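Local structure of uncharacterized protein (Thermotoga maritima, 1VMJ) at residues I46-L51 / A117-K122; N32-L37 / W128-Y133; E76-K81 / R107-R112; K25-F30 / E135-R140. The protein is of unknown function but belongs to the YjbQ (UPF0047) family and is possibly a thiamin phosphate synthase. All coordinates share one frame; numbering follows the deposited sequence.

Interaction 1 (I46-L51 / A117-K122); sequences IKEGLL and AITDRK
G49 and I118 form an antiparallel hydrogen-bonded pair where strand 49-55 starts beside the end of strand 113-119, which then turns through a type I' β-turn, T119 to K122, into the hairpin partner 122-123. G49 N to I118 O spans 3.0 Å and I118 N to G49 O 2.9 Å. Past the strand ends, R121 N meets K47 O at 2.9 Å, almost straight at 178°. A classic β-bulge sets K47 and E48 together opposite E151.

The side-chain polar contacts gather at E48, whose bend at chi2 (-67°) swings CD back toward the T119-D120 backbone. OE2 accepts from D120 N at 2.9 Å, the donor standing above the carboxylate plane. K47 NZ makes a salt bridge to this oxygen, less certain because K47 has two conformers. OE1 forms a salt bridge with K147 of the second subunit, whose NZ also bonds I118 O.

Apolar contact belongs mainly to I118. Its CD1 lies 4.0 Å from L51 CB, its CG2 sits beside the carbonyl oxygens of I46 and K47, and V41 of helix 34-44 packs against it.

One water joins the segments, accepting from R121 NE at 2.7 Å and donating to I46 O at 2.9 Å.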
# COMPACT_ATOMS: atom_id res chain seq x y z
N ILE A 46 7.37 -20.95 10.91
CA ILE A 46 6.27 -20.20 11.50
C ILE A 46 4.94 -20.77 11.03
O ILE A 46 4.72 -20.96 9.83
CB ILE A 46 6.41 -18.70 11.18
CG1 ILE A 46 7.62 -18.16 11.93
CG2 ILE A 46 5.11 -17.92 11.51
CD1 ILE A 46 8.12 -16.81 11.49
N LYS A 47 4.03 -21.04 11.97
CA LYS A 47 2.74 -21.61 11.65
C LYS A 47 1.70 -20.53 11.40
O LYS A 47 0.91 -20.64 10.47
CB LYS A 47 2.25 -22.56 12.74
CG LYS A 47 0.91 -23.17 12.36
CD LYS A 47 0.48 -24.29 13.26
CE LYS A 47 -0.99 -24.55 13.08
NZ LYS A 47 -1.73 -23.39 13.59
N GLU A 48 1.68 -19.51 12.27
CA GLU A 48 0.70 -18.41 12.20
C GLU A 48 1.45 -17.10 12.36
O GLU A 48 2.25 -16.94 13.28
CB GLU A 48 -0.29 -18.54 13.35
CG GLU A 48 -0.97 -19.91 13.42
CD GLU A 48 -1.89 -20.18 12.25
OE1 GLU A 48 -2.39 -19.21 11.65
OE2 GLU A 48 -2.14 -21.39 11.92
N GLY A 49 1.20 -16.16 11.47
CA GLY A 49 1.93 -14.92 11.54
C GLY A 49 1.62 -13.97 10.41
O GLY A 49 0.60 -14.11 9.74
N LEU A 50 2.50 -12.99 10.22
CA LEU A 50 2.42 -12.04 9.13
C LEU A 50 3.76 -12.00 8.45
O LEU A 50 4.80 -11.98 9.12
CB LEU A 50 2.08 -10.63 9.61
CG LEU A 50 0.70 -10.40 10.23
CD1 LEU A 50 0.58 -8.96 10.72
CD2 LEU A 50 -0.37 -10.67 9.22
N LEU A 51 3.73 -11.95 7.12
CA LEU A 51 4.89 -11.82 6.27
C LEU A 51 4.84 -10.45 5.59
O LEU A 51 3.85 -10.08 4.99
CB LEU A 51 4.93 -12.92 5.22
CG LEU A 51 6.03 -12.87 4.16
CD1 LEU A 51 6.31 -14.28 3.66
CD2 LEU A 51 5.69 -11.98 2.98
N ALA A 117 -0.82 -12.82 5.18
CA ALA A 117 -1.06 -13.67 6.35
C ALA A 117 -0.40 -15.03 6.16
O ALA A 117 -0.43 -15.60 5.06
CB ALA A 117 -2.56 -13.86 6.53
N ILE A 118 0.18 -15.54 7.26
CA ILE A 118 0.64 -16.92 7.33
C ILE A 118 -0.34 -17.68 8.20
O ILE A 118 -0.56 -17.32 9.36
CB ILE A 118 2.07 -17.02 7.89
CG1 ILE A 118 3.03 -16.13 7.08
CG2 ILE A 118 2.54 -18.46 7.93
CD1 ILE A 118 3.02 -16.36 5.62
N THR A 119 -0.90 -18.74 7.63
CA THR A 119 -1.90 -19.55 8.29
C THR A 119 -1.56 -21.00 8.05
O THR A 119 -1.33 -21.40 6.92
CB THR A 119 -3.28 -19.23 7.73
OG1 THR A 119 -3.59 -17.86 8.00
CG2 THR A 119 -4.33 -20.08 8.37
N ASP A 120 -1.50 -21.79 9.11
CA ASP A 120 -1.13 -23.21 9.01
C ASP A 120 0.12 -23.44 8.12
O ASP A 120 0.13 -24.28 7.22
CB ASP A 120 -2.33 -24.01 8.50
CG ASP A 120 -2.20 -25.49 8.80
OD1 ASP A 120 -1.39 -25.87 9.67
OD2 ASP A 120 -2.91 -26.28 8.14
N ARG A 121 1.17 -22.67 8.41
CA ARG A 121 2.46 -22.75 7.74
C ARG A 121 2.50 -22.32 6.27
O ARG A 121 3.50 -22.56 5.58
CB ARG A 121 3.06 -24.15 7.90
CG ARG A 121 3.44 -24.52 9.34
CD ARG A 121 4.46 -25.63 9.35
NE ARG A 121 5.75 -25.21 8.79
CZ ARG A 121 6.65 -26.05 8.25
NH1 ARG A 121 6.43 -27.38 8.22
NH2 ARG A 121 7.78 -25.57 7.76
N LYS A 122 1.46 -21.66 5.78
CA LYS A 122 1.43 -21.28 4.38
C LYS A 122 0.96 -19.87 4.22
O LYS A 122 0.17 -19.38 5.04
CB LYS A 122 0.47 -22.17 3.60
CG LYS A 122 0.80 -23.65 3.61
CD LYS A 122 2.11 -23.95 2.93
CE LYS A 122 2.47 -25.43 2.98
NZ LYS A 122 1.51 -26.20 2.15
O HOH W 1 6.51 -22.66 8.32

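Interaction 2 (N32-L37 / W128-Y133); sequences NITPLL and WEQVFY
I33 and V131 meet where strand 29-32 gives way to helix 34-44, I33 being the N-cap and N32 opening an Asx turn against strand 130-135. I33 N donates to V131 O over 2.8 Å, and V131 N returns a bond of 2.8 Å to T34 OG1. Between them the apolar branches close up: V131 CG1 lies 3.8 Å from I33 CG1 and 4.0 Å from L37 CD2. Beside this pair, N32 ND2 reaches Q130 OE1 at 2.8 Å, nearly straight (173°) and on a lone pair, although the two amide planes are 68° apart. N32 CB rests against the ring of F132 at CE2.

The next shell fixes the donors and acceptors. N32 CG is anti to the backbone N (chi1 -171°), and OD1 takes both T34 N and T34 OG1, so the T34 hydroxyl donates to N32 while accepting from V131. An alanine in place of N32 would probably leave Q130 OE1 without this donor and T34 OG1 free to turn away from V131 N. D67 also bonds N32 ND2; farther out, F132 meets the rings of F63 and H72. The Asx turn itself closes with T34 N 2.9 Å from N32 OD1, nearly along the C=O axis.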
# COMPACT_ATOMS: atom_id res chain seq x y z
N ASN A 32 7.99 -13.07 -11.09
CA ASN A 32 7.16 -13.80 -10.13
C ASN A 32 8.07 -14.38 -9.04
O ASN A 32 8.92 -15.23 -9.30
CB ASN A 32 6.35 -14.90 -10.83
CG ASN A 32 5.33 -15.53 -9.94
OD1 ASN A 32 5.49 -15.56 -8.72
ND2 ASN A 32 4.26 -16.05 -10.55
N ILE A 33 7.89 -13.91 -7.81
CA ILE A 33 8.71 -14.35 -6.67
C ILE A 33 7.93 -15.24 -5.68
O ILE A 33 8.43 -15.61 -4.61
CB ILE A 33 9.35 -13.15 -5.90
CG1 ILE A 33 8.32 -12.22 -5.27
CG2 ILE A 33 10.29 -12.45 -6.86
CD1 ILE A 33 8.99 -11.12 -4.42
N THR A 34 6.70 -15.61 -6.04
CA THR A 34 5.90 -16.43 -5.17
C THR A 34 6.61 -17.68 -4.66
O THR A 34 6.57 -17.94 -3.45
CB THR A 34 4.54 -16.80 -5.80
OG1 THR A 34 3.97 -15.68 -6.48
CG2 THR A 34 3.60 -17.29 -4.73
N PRO A 35 7.25 -18.45 -5.55
CA PRO A 35 7.92 -19.65 -5.05
C PRO A 35 9.06 -19.39 -4.05
O PRO A 35 9.33 -20.23 -3.19
CB PRO A 35 8.44 -20.32 -6.31
CG PRO A 35 7.62 -19.75 -7.42
CD PRO A 35 7.34 -18.35 -7.01
N LEU A 36 9.72 -18.25 -4.17
CA LEU A 36 10.78 -17.89 -3.24
C LEU A 36 10.18 -17.62 -1.86
O LEU A 36 10.67 -18.12 -0.84
CB LEU A 36 11.55 -16.67 -3.76
CG LEU A 36 12.20 -16.84 -5.14
CD1 LEU A 36 12.85 -15.53 -5.53
CD2 LEU A 36 13.18 -17.95 -5.19
N LEU A 37 9.10 -16.84 -1.82
CA LEU A 37 8.37 -16.57 -0.58
C LEU A 37 7.84 -17.86 0.08
O LEU A 37 7.91 -18.03 1.29
CB LEU A 37 7.26 -15.54 -0.81
CG LEU A 37 7.70 -14.09 -0.64
CD1 LEU A 37 8.77 -13.68 -1.58
CD2 LEU A 37 6.47 -13.21 -0.84
N TRP A 128 -5.78 -16.63 -7.32
CA TRP A 128 -4.97 -16.08 -8.40
C TRP A 128 -3.90 -15.14 -7.94
O TRP A 128 -3.23 -14.52 -8.76
CB TRP A 128 -5.86 -15.46 -9.47
CG TRP A 128 -6.86 -16.44 -9.97
CD1 TRP A 128 -8.20 -16.39 -9.81
CD2 TRP A 128 -6.58 -17.67 -10.64
NE1 TRP A 128 -8.79 -17.52 -10.37
CE2 TRP A 128 -7.80 -18.32 -10.88
CE3 TRP A 128 -5.40 -18.30 -11.06
CZ2 TRP A 128 -7.89 -19.55 -11.53
CZ3 TRP A 128 -5.48 -19.52 -11.71
CH2 TRP A 128 -6.72 -20.13 -11.94
N GLU A 129 -3.73 -15.02 -6.62
CA GLU A 129 -2.70 -14.14 -6.08
C GLU A 129 -1.31 -14.68 -6.34
O GLU A 129 -0.98 -15.80 -5.94
CB GLU A 129 -2.87 -13.92 -4.58
CG GLU A 129 -4.11 -13.16 -4.18
CD GLU A 129 -4.08 -12.73 -2.73
OE1 GLU A 129 -4.47 -13.54 -1.87
OE2 GLU A 129 -3.64 -11.60 -2.44
N GLN A 130 -0.51 -13.88 -7.02
CA GLN A 130 0.91 -14.16 -7.19
C GLN A 130 1.70 -12.93 -6.82
O GLN A 130 1.28 -11.81 -7.08
CB GLN A 130 1.21 -14.56 -8.63
CG GLN A 130 0.60 -15.88 -9.08
CD GLN A 130 1.32 -17.09 -8.54
OE1 GLN A 130 2.44 -17.37 -8.93
NE2 GLN A 130 0.69 -17.77 -7.61
N VAL A 131 2.86 -13.13 -6.21
CA VAL A 131 3.69 -12.02 -5.74
C VAL A 131 4.79 -11.76 -6.77
O VAL A 131 5.46 -12.67 -7.25
CB VAL A 131 4.37 -12.34 -4.40
CG1 VAL A 131 5.02 -11.07 -3.83
CG2 VAL A 131 3.37 -12.91 -3.38
N PHE A 132 4.93 -10.47 -7.09
CA PHE A 132 5.90 -9.97 -8.07
C PHE A 132 6.85 -8.95 -7.50
O PHE A 132 6.48 -8.11 -6.66
CB PHE A 132 5.16 -9.32 -9.24
CG PHE A 132 4.46 -10.31 -10.08
CD1 PHE A 132 3.14 -10.68 -9.81
CD2 PHE A 132 5.12 -10.94 -11.11
CE1 PHE A 132 2.50 -11.65 -10.56
CE2 PHE A 132 4.48 -11.93 -11.85
CZ PHE A 132 3.17 -12.27 -11.55
N TYR A 133 8.08 -9.04 -8.00
CA TYR A 133 9.03 -7.95 -7.94
C TYR A 133 8.82 -7.16 -9.21
O TYR A 133 8.89 -7.70 -10.32
CB TYR A 133 10.48 -8.47 -7.88
CG TYR A 133 11.51 -7.37 -7.82
CD1 TYR A 133 11.46 -6.42 -6.81
CD2 TYR A 133 12.51 -7.26 -8.78
CE1 TYR A 133 12.40 -5.40 -6.74
CE2 TYR A 133 13.48 -6.25 -8.72
CZ TYR A 133 13.39 -5.32 -7.70
OH TYR A 133 14.30 -4.31 -7.62

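Interaction 3 (E76-K81 / R107-R112); sequences EVWLEK and RTIMGR
L79 and I109 face each other between helices 69-82 and 101-110, their CA atoms 7.9 Å apart and their side chains sliding past each other in opposite directions. The contact is a small, wholly apolar helix-helix patch with no hydrogen bond across it.

L79 carries much of it. Its CB points toward the other helix, and CG stands anti to the carbonyl carbon (chi1 -69°), from where the two methyl branches divide the work. CD1 touches M110, 4.0 Å from both CG and SD, with the two side chains crossing at about a right angle. CD2 packs on the β-branch of I109, 3.7 Å from CG2 and 3.8 Å from CB. An alanine in place of L79 would probably open a gap between M110 and I109, with the M110 thioether set freer to turn.

W78 closes the patch from the preceding position of its helix. The far end of its indole, CZ3 and CH2, meets I109 CG2, each at 3.6 Å. M110, bent at chi2 (-53°), brings SD to the edge of the same ring, near its plane and 4.4 Å from CZ3. The indole N-H is held by another chain: W78 NE1 donates to L82 O of the second subunit.

The patch lies at the trimer interface. I109 also packs on I109 of the second subunit and on W78 of the third, while within the subunit M110 touches S61 and F63 of strand 60-65, and L79 and M110 both lean on F136 in the loop before strand 142-150.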
# COMPACT_ATOMS: atom_id res chain seq x y z
N GLU A 76 2.67 -2.35 -18.15
CA GLU A 76 3.75 -1.58 -18.77
C GLU A 76 3.21 -0.36 -19.49
O GLU A 76 3.69 0.78 -19.31
CB GLU A 76 4.56 -2.48 -19.72
CG GLU A 76 5.39 -1.75 -20.76
CD GLU A 76 6.58 -0.97 -20.23
OE1 GLU A 76 7.03 -1.21 -19.09
OE2 GLU A 76 7.09 -0.11 -20.98
N VAL A 77 2.21 -0.58 -20.32
CA VAL A 77 1.59 0.50 -21.09
C VAL A 77 0.96 1.55 -20.15
O VAL A 77 1.11 2.75 -20.34
CB VAL A 77 0.52 -0.05 -22.07
CG1 VAL A 77 -0.29 1.08 -22.68
CG2 VAL A 77 1.19 -0.91 -23.14
N TRP A 78 0.26 1.08 -19.13
CA TRP A 78 -0.44 1.96 -18.19
C TRP A 78 0.50 2.79 -17.34
O TRP A 78 0.29 3.98 -17.17
CB TRP A 78 -1.29 1.08 -17.30
CG TRP A 78 -2.14 1.73 -16.32
CD1 TRP A 78 -3.16 2.59 -16.56
CD2 TRP A 78 -2.13 1.52 -14.91
NE1 TRP A 78 -3.79 2.94 -15.38
CE2 TRP A 78 -3.17 2.28 -14.36
CE3 TRP A 78 -1.33 0.74 -14.04
CZ2 TRP A 78 -3.44 2.30 -12.99
CZ3 TRP A 78 -1.61 0.76 -12.67
CH2 TRP A 78 -2.65 1.54 -12.17
N LEU A 79 1.56 2.18 -16.86
CA LEU A 79 2.52 2.88 -16.06
C LEU A 79 3.27 3.90 -16.88
O LEU A 79 3.66 4.95 -16.36
CB LEU A 79 3.51 1.91 -15.41
CG LEU A 79 2.93 1.01 -14.32
CD1 LEU A 79 3.86 -0.17 -13.98
CD2 LEU A 79 2.64 1.85 -13.07
N GLU A 80 3.51 3.60 -18.16
CA GLU A 80 4.13 4.58 -19.04
C GLU A 80 3.21 5.77 -19.31
O GLU A 80 3.68 6.90 -19.52
CB GLU A 80 4.59 3.95 -20.35
CG GLU A 80 6.02 3.44 -20.31
CD GLU A 80 7.03 4.56 -20.36
OE1 GLU A 80 7.38 5.03 -21.47
OE2 GLU A 80 7.48 5.00 -19.28
N LYS A 81 1.91 5.53 -19.33
CA LYS A 81 0.94 6.60 -19.45
C LYS A 81 0.89 7.46 -18.20
O LYS A 81 0.87 8.67 -18.28
CB LYS A 81 -0.43 6.03 -19.79
CG LYS A 81 -1.51 7.09 -19.92
CD LYS A 81 -2.78 6.56 -20.57
N ARG A 107 6.89 3.03 -9.19
CA ARG A 107 6.86 2.16 -8.01
C ARG A 107 5.79 2.62 -7.06
O ARG A 107 5.18 1.80 -6.37
CB ARG A 107 8.24 2.05 -7.34
CG ARG A 107 8.50 2.88 -6.07
CD ARG A 107 7.81 2.35 -4.85
NE ARG A 107 8.33 2.90 -3.59
CZ ARG A 107 9.29 2.37 -2.87
NH1 ARG A 107 9.89 1.25 -3.25
NH2 ARG A 107 9.67 2.94 -1.74
N THR A 108 5.56 3.94 -7.00
CA THR A 108 4.53 4.48 -6.14
C THR A 108 3.16 3.94 -6.53
O THR A 108 2.38 3.55 -5.66
CB THR A 108 4.59 6.00 -6.15
OG1 THR A 108 5.88 6.43 -5.69
CG2 THR A 108 3.51 6.60 -5.27
N ILE A 109 2.87 3.87 -7.82
CA ILE A 109 1.61 3.29 -8.27
C ILE A 109 1.48 1.83 -7.86
O ILE A 109 0.45 1.43 -7.33
CB ILE A 109 1.48 3.40 -9.79
CG1 ILE A 109 1.42 4.88 -10.20
CG2 ILE A 109 0.26 2.65 -10.31
CD1 ILE A 109 0.23 5.63 -9.68
N MET A 110 2.50 1.02 -8.10
CA MET A 110 2.39 -0.42 -7.87
C MET A 110 2.49 -0.76 -6.38
O MET A 110 1.96 -1.79 -5.93
CB MET A 110 3.44 -1.19 -8.66
CG MET A 110 3.35 -1.08 -10.16
SD MET A 110 1.77 -1.48 -10.86
CE MET A 110 1.62 -3.16 -10.35
N GLY A 111 3.19 0.10 -5.64
CA GLY A 111 3.40 -0.08 -4.22
C GLY A 111 4.77 -0.60 -3.85
O GLY A 111 5.44 -1.30 -4.59
N ARG A 112 5.16 -0.29 -2.63
CA ARG A 112 6.42 -0.75 -2.08
C ARG A 112 6.43 -2.19 -1.57
O ARG A 112 7.44 -2.86 -1.64
CB ARG A 112 6.80 0.19 -0.92
CG ARG A 112 7.97 -0.31 -0.07
CD ARG A 112 8.27 0.65 1.04
NE ARG A 112 9.35 0.22 1.90
CZ ARG A 112 9.20 -0.49 3.00
NH1 ARG A 112 8.00 -0.89 3.38
NH2 ARG A 112 10.25 -0.76 3.75

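Interaction 4 (K25-F30 / E135-R140); sequences KRRREF and EFDGMR. With SO4 (sulfate ion), chain C.
E29 and E135 pair as an antiparallel hydrogen-bonded couple at the ends of strands 29-32 and 130-135. E135 N donates to E29 O at 2.8 Å, and E29 N to E135 O at 3.1 Å. G138 N adds a bond of 2.8 Å to R27 O. A CB on G138 would run into R26 O and E135 CG, so a side chain would fit poorly.

Polar side chains tie the loop to itself. E135, bent at chi2 (59°), folds CD back, and OE2 accepts from D137 N at 3.0 Å; K142 pairs with the same oxygen. R140 NH2 makes a salt bridge of 2.9 Å to D137 OD2, also bonded by N100 ND2.

One water collects R27 NE, R28 NH1 and F136 O. R27 also bridges to D99 and D102, R28 to E76 and E85.

Among the packing contacts, R28 CD lies in plane at the edge of the F136 ring, 4.0 Å from CD1; F30 CE1, in one of two conformers, touches CZ of that ring, and M139 CG lies against K25 O.

R140 takes a sulfate ion in a two-point grip, NH1 to O1 at 2.9 Å and NH2 to O4 at 3.0 Å. H57, I58 and T59 also bond it. Though the sulfate probably came from the crystallisation liquor, an arginine holding it with two N-H groups beside a histidine and a backbone N-H is consistent with an anion-binding pocket.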
# COMPACT_ATOMS: atom_id res chain seq x y z
N LYS A 25 17.94 -7.94 -16.65
CA LYS A 25 18.60 -7.72 -17.92
C LYS A 25 18.24 -6.35 -18.51
O LYS A 25 19.07 -5.70 -19.15
CB LYS A 25 18.20 -8.83 -18.90
CG LYS A 25 18.77 -8.65 -20.31
CD LYS A 25 18.50 -9.86 -21.19
CE LYS A 25 18.86 -9.57 -22.64
NZ LYS A 25 19.13 -10.82 -23.41
N ARG A 26 17.00 -5.93 -18.28
CA ARG A 26 16.51 -4.68 -18.83
C ARG A 26 16.08 -3.72 -17.73
O ARG A 26 16.02 -4.05 -16.56
CB ARG A 26 15.33 -4.98 -19.76
CG ARG A 26 15.63 -6.06 -20.81
CD ARG A 26 14.51 -6.24 -21.83
NE ARG A 26 14.92 -7.11 -22.95
CZ ARG A 26 14.89 -8.45 -22.95
NH1 ARG A 26 14.48 -9.13 -21.88
NH2 ARG A 26 15.28 -9.12 -24.03
N ARG A 27 15.75 -2.51 -18.14
CA ARG A 27 15.37 -1.46 -17.20
C ARG A 27 14.14 -1.82 -16.36
O ARG A 27 14.09 -1.53 -15.15
CB ARG A 27 15.09 -0.16 -17.97
CG ARG A 27 14.86 1.05 -17.10
CD ARG A 27 14.50 2.23 -17.96
NE ARG A 27 14.10 3.39 -17.17
CZ ARG A 27 14.91 4.40 -16.88
NH1 ARG A 27 16.16 4.41 -17.29
NH2 ARG A 27 14.44 5.44 -16.18
N ARG A 28 13.13 -2.35 -17.05
CA ARG A 28 11.88 -2.71 -16.41
C ARG A 28 11.58 -4.19 -16.63
O ARG A 28 11.78 -4.71 -17.74
CB ARG A 28 10.71 -1.87 -16.93
CG ARG A 28 10.89 -0.37 -16.72
CD ARG A 28 9.59 0.41 -16.81
NE ARG A 28 9.17 0.59 -18.19
CZ ARG A 28 9.66 1.53 -19.01
NH1 ARG A 28 10.58 2.38 -18.60
NH2 ARG A 28 9.22 1.61 -20.26
N GLU A 29 11.05 -4.84 -15.60
CA GLU A 29 10.73 -6.26 -15.62
C GLU A 29 9.82 -6.62 -14.46
O GLU A 29 9.97 -6.03 -13.40
CB GLU A 29 12.01 -7.11 -15.55
CG GLU A 29 11.72 -8.61 -15.75
CD GLU A 29 12.96 -9.50 -15.80
OE1 GLU A 29 14.09 -8.98 -15.78
OE2 GLU A 29 12.75 -10.75 -15.86
N PHE A 30 8.88 -7.54 -14.67
CA PHE A 30 8.13 -8.15 -13.58
C PHE A 30 8.64 -9.56 -13.38
O PHE A 30 8.76 -10.32 -14.36
CB PHE A 30 6.64 -8.17 -13.89
CG PHE A 30 6.06 -6.81 -14.13
CD1 PHE A 30 5.96 -5.88 -13.11
CD2 PHE A 30 5.59 -6.45 -15.40
CE1 PHE A 30 5.41 -4.63 -13.35
CE2 PHE A 30 5.05 -5.19 -15.63
CZ PHE A 30 4.96 -4.29 -14.61
N GLU A 135 10.49 -4.35 -11.16
CA GLU A 135 11.68 -3.56 -11.36
C GLU A 135 11.40 -2.42 -12.32
O GLU A 135 10.95 -2.67 -13.43
CB GLU A 135 12.79 -4.45 -11.95
CG GLU A 135 14.11 -3.72 -12.16
CD GLU A 135 14.64 -3.16 -10.87
OE1 GLU A 135 15.31 -3.91 -10.12
OE2 GLU A 135 14.36 -1.97 -10.61
N PHE A 136 11.67 -1.17 -11.91
CA PHE A 136 11.50 -0.02 -12.79
C PHE A 136 12.80 0.70 -13.14
O PHE A 136 12.79 1.62 -13.94
CB PHE A 136 10.44 0.92 -12.22
CG PHE A 136 9.13 0.24 -12.00
CD1 PHE A 136 8.46 -0.31 -13.07
CD2 PHE A 136 8.59 0.08 -10.74
CE1 PHE A 136 7.27 -0.99 -12.89
CE2 PHE A 136 7.40 -0.59 -10.57
CZ PHE A 136 6.76 -1.13 -11.67
N ASP A 137 13.90 0.30 -12.50
CA ASP A 137 15.22 0.86 -12.81
C ASP A 137 16.30 -0.18 -12.53
O ASP A 137 17.10 -0.07 -11.60
CB ASP A 137 15.47 2.15 -12.01
CG ASP A 137 16.83 2.78 -12.31
OD1 ASP A 137 17.27 2.71 -13.49
OD2 ASP A 137 17.47 3.31 -11.36
N GLY A 138 16.29 -1.20 -13.38
CA GLY A 138 17.10 -2.40 -13.16
C GLY A 138 18.48 -2.37 -13.78
O GLY A 138 19.08 -1.31 -13.89
N MET A 139 18.99 -3.54 -14.16
CA MET A 139 20.36 -3.69 -14.67
C MET A 139 21.40 -3.32 -13.63
O MET A 139 22.51 -2.89 -13.96
CB MET A 139 20.57 -2.89 -15.96
CG MET A 139 19.54 -3.23 -16.99
SD MET A 139 19.73 -2.39 -18.58
CE MET A 139 19.66 -0.68 -18.12
N ARG A 140 21.06 -3.52 -12.36
CA ARG A 140 21.99 -3.34 -11.25
C ARG A 140 21.43 -4.18 -10.11
O ARG A 140 20.24 -4.46 -10.09
CB ARG A 140 22.11 -1.88 -10.86
CG ARG A 140 20.81 -1.21 -10.47
CD ARG A 140 21.04 0.27 -10.20
NE ARG A 140 19.81 1.03 -10.03
CZ ARG A 140 19.27 1.38 -8.87
NH1 ARG A 140 19.84 1.02 -7.73
NH2 ARG A 140 18.15 2.07 -8.84
S SO4 C . 17.47 3.11 -5.28
O1 SO4 C . 18.73 2.39 -5.39
O2 SO4 C . 17.66 4.54 -5.37
O3 SO4 C . 16.86 2.85 -3.96
O4 SO4 C . 16.62 2.60 -6.31
O HOH W 2 11.53 3.02 -15.90

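The four contacts run along the length of the subunit. Interaction 1 lies at one end, its centre about 31 Å from that of interaction 4, and meets interaction 2 through L51 CD2 and L37 CD2, 4.1 Å apart. Interactions 2 and 4 share the small sheet, in which strands 29-32 and 130-135 are neighbours. Interactions 3 and 4 touch more closely: E76 OE2 bridges to R28 NH2 at 2.8 Å, and F136 CZ packs 3.7 Å from M110 CG. Interaction 4 contributes R140 to the sulfate site and lies beside a metal site: the D137 side chain is about 6 Å from a sodium ion; H93, N100 and H104 form the sodium site.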